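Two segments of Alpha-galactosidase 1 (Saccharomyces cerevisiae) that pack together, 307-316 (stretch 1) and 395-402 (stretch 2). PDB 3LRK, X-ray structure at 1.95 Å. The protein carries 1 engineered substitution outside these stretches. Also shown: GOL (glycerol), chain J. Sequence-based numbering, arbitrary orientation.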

# COMPACT_ATOMS: atom_id res chain seq x y z
N TYR A 307 22.23 1.17 32.70
CA TYR A 307 20.89 1.17 33.30
C TYR A 307 20.75 2.13 34.47
O TYR A 307 19.65 2.56 34.80
CB TYR A 307 20.52 -0.22 33.81
CG TYR A 307 20.06 -1.20 32.75
CD1 TYR A 307 20.72 -2.41 32.57
CD2 TYR A 307 18.95 -0.91 31.93
CE1 TYR A 307 20.29 -3.33 31.60
CE2 TYR A 307 18.52 -1.82 30.96
CZ TYR A 307 19.19 -3.02 30.80
OH TYR A 307 18.76 -3.91 29.84
N SER A 308 21.87 2.45 35.12
CA SER A 308 21.86 3.26 36.33
C SER A 308 22.21 4.73 36.09
O SER A 308 22.35 5.49 37.04
CB SER A 308 22.78 2.64 37.39
OG SER A 308 24.13 2.95 37.11
N GLN A 309 22.34 5.13 34.82
CA GLN A 309 22.66 6.53 34.51
C GLN A 309 21.46 7.46 34.75
O GLN A 309 20.60 7.64 33.87
CB GLN A 309 23.23 6.67 33.08
CG GLN A 309 23.81 8.07 32.75
CD GLN A 309 25.17 8.35 33.42
OE1 GLN A 309 25.64 7.56 34.24
NE2 GLN A 309 25.79 9.47 33.07
N ALA A 310 21.44 8.06 35.94
CA ALA A 310 20.37 8.94 36.39
C ALA A 310 20.07 10.08 35.43
O ALA A 310 18.92 10.44 35.23
CB ALA A 310 20.67 9.47 37.78
N SER A 311 21.13 10.63 34.84
CA SER A 311 21.06 11.76 33.91
C SER A 311 20.23 11.42 32.67
O SER A 311 19.47 12.25 32.15
CB SER A 311 22.48 12.11 33.46
OG SER A 311 22.57 13.48 33.15
N VAL A 312 20.39 10.20 32.18
CA VAL A 312 19.69 9.75 30.98
C VAL A 312 18.23 9.38 31.30
O VAL A 312 17.32 9.71 30.53
CB VAL A 312 20.46 8.61 30.28
CG1 VAL A 312 19.67 8.01 29.13
CG2 VAL A 312 21.82 9.12 29.78
N ILE A 313 18.01 8.72 32.43
CA ILE A 313 16.66 8.41 32.93
C ILE A 313 15.83 9.69 33.16
O ILE A 313 14.63 9.73 32.87
CB ILE A 313 16.70 7.56 34.22
CG1 ILE A 313 17.41 6.22 33.96
CG2 ILE A 313 15.28 7.32 34.79
CD1 ILE A 313 17.73 5.41 35.24
N ALA A 314 16.49 10.75 33.65
CA ALA A 314 15.82 12.02 33.88
C ALA A 314 15.26 12.62 32.58
O ALA A 314 14.21 13.27 32.61
CB ALA A 314 16.77 13.00 34.57
N ILE A 315 15.94 12.40 31.46
CA ILE A 315 15.44 12.76 30.12
C ILE A 315 14.14 12.01 29.83
O ILE A 315 13.15 12.63 29.43
CB ILE A 315 16.47 12.47 28.99
CG1 ILE A 315 17.76 13.28 29.18
CG2 ILE A 315 15.86 12.71 27.58
CD1 ILE A 315 17.56 14.81 29.27
N ASN A 316 14.17 10.69 30.02
CA ASN A 316 13.04 9.81 29.76
C ASN A 316 11.86 10.14 30.65
O ASN A 316 10.71 10.01 30.24
CB ASN A 316 13.44 8.35 29.97
CG ASN A 316 12.32 7.38 29.62
OD1 ASN A 316 11.67 6.84 30.51
ND2 ASN A 316 12.07 7.18 28.33
N ASP A 395 27.46 17.07 29.23
CA ASP A 395 27.63 15.69 28.78
C ASP A 395 26.83 14.79 29.72
O ASP A 395 27.20 14.61 30.89
CB ASP A 395 29.12 15.30 28.78
CG ASP A 395 29.38 13.87 28.26
OD1 ASP A 395 28.42 13.08 28.08
OD2 ASP A 395 30.57 13.53 28.04
N LEU A 396 25.75 14.21 29.20
CA LEU A 396 24.87 13.36 30.00
C LEU A 396 25.51 12.02 30.38
O LEU A 396 24.99 11.31 31.25
CB LEU A 396 23.52 13.14 29.29
CG LEU A 396 22.61 14.38 29.15
CD1 LEU A 396 21.50 14.15 28.12
CD2 LEU A 396 22.01 14.81 30.48
N TRP A 397 26.63 11.67 29.74
CA TRP A 397 27.33 10.42 30.08
C TRP A 397 28.50 10.60 31.06
O TRP A 397 29.09 9.62 31.52
CB TRP A 397 27.72 9.64 28.82
CG TRP A 397 26.53 8.88 28.30
CD1 TRP A 397 25.77 9.19 27.20
CD2 TRP A 397 25.91 7.73 28.90
NE1 TRP A 397 24.74 8.29 27.07
CE2 TRP A 397 24.80 7.39 28.10
CE3 TRP A 397 26.20 6.96 30.03
CZ2 TRP A 397 23.98 6.30 28.39
CZ3 TRP A 397 25.38 5.87 30.32
CH2 TRP A 397 24.28 5.55 29.51
N ALA A 398 28.80 11.85 31.40
CA ALA A 398 29.79 12.16 32.43
C ALA A 398 29.34 11.61 33.78
O ALA A 398 28.13 11.49 34.05
CB ALA A 398 30.01 13.64 32.52
N ASN A 399 30.31 11.26 34.62
CA ASN A 399 30.05 10.77 35.98
C ASN A 399 29.25 9.47 36.03
O ASN A 399 28.48 9.24 36.96
CB ASN A 399 29.36 11.85 36.83
CG ASN A 399 30.09 13.18 36.81
OD1 ASN A 399 31.32 13.23 36.69
ND2 ASN A 399 29.34 14.27 36.93
N ARG A 400 29.42 8.62 35.02
CA ARG A 400 28.78 7.32 35.04
C ARG A 400 29.53 6.43 36.05
O ARG A 400 30.72 6.62 36.29
CB ARG A 400 28.72 6.70 33.64
CG ARG A 400 29.53 5.44 33.44
CD ARG A 400 28.81 4.43 32.57
NE ARG A 400 29.35 4.42 31.22
CZ ARG A 400 29.43 3.35 30.43
NH1 ARG A 400 29.02 2.16 30.83
NH2 ARG A 400 29.95 3.49 29.22
N VAL A 401 28.81 5.49 36.66
CA VAL A 401 29.43 4.58 37.63
C VAL A 401 30.52 3.79 36.91
O VAL A 401 30.25 3.12 35.92
CB VAL A 401 28.39 3.63 38.27
CG1 VAL A 401 29.06 2.66 39.24
CG2 VAL A 401 27.29 4.42 38.99
N ASP A 402 31.76 3.89 37.41
CA ASP A 402 32.88 3.24 36.73
C ASP A 402 32.80 1.71 36.84
O ASP A 402 32.09 1.18 37.70
CB ASP A 402 34.25 3.82 37.14
CG ASP A 402 34.64 3.56 38.60
OD1 ASP A 402 34.23 2.54 39.19
OD2 ASP A 402 35.40 4.38 39.15
C1 GOL J . 24.03 6.85 39.36
O1 GOL J . 22.62 6.89 39.49
C2 GOL J . 24.52 8.14 38.71
O2 GOL J . 24.03 8.21 37.39
C3 GOL J . 26.05 8.14 38.69
O3 GOL J . 26.51 9.47 38.60
O HOH W 1 26.07 5.26 35.75

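The contact is a plug in a cradle: the side chain of Gln-309, at the N-cap position of the helix 310-316, reaches into the bend of 395-402. Its CA-to-CB bond points toward the other stretch, chi1 is t (-170°) and chi2 is p (74°), which brings the amide up to the backbone of stretch 2. There Gln-309 NE2 donates to Leu-396 O at 2.7 Å (N-H...O angle 168°) and to Ala-398 O at 3.2 Å (144°), so one amide group spans carbonyls two residues apart. The type I turn from Asp-395 to Ala-398 shapes this cradle; within it, Trp-397 N donates to Asp-395 OD1 at 2.8 Å. A glutamine suits the site because its other amide atom can accept: water 1 donates to Gln-309 OE1 (2.8 Å) and accepts from Val-401 N (2.9 Å), filling a gap where Gln-309 OE1 and Val-401 N lie 4.5 Å apart.

The indole of Trp-397 forms a flat wall. Although its CA-to-CB bond points away, the ring returns to the contact, and one face receives Gln-309 CG and Val-312 CG2, 4.0 and 4.2 Å from the six-membered ring centroid and 28° and 27° off the normal. The aliphatic part of the glutamine thus packs on the ring while its amide bonds to the backbone.

Leu-396 is the bump on the other side of the exchange. Its CD2 presses against Ser-311 OG at 3.0 Å, slightly inside the usual carbon-oxygen contact distance, while that hydroxyl has its hydrogen bonding met elsewhere in the structure; its CD1 meets Ile-315 CG1 at 4.0 Å, one helical turn further along. Together the stretches bury 417 Å², with Gln-309 and Leu-396 covered most.

A glycerol, probably from the crystallisation liquor, also bridges them: its O1 donates to Ser-308 O (2.8 Å) and its O3 to Asn-399 O (2.6 Å).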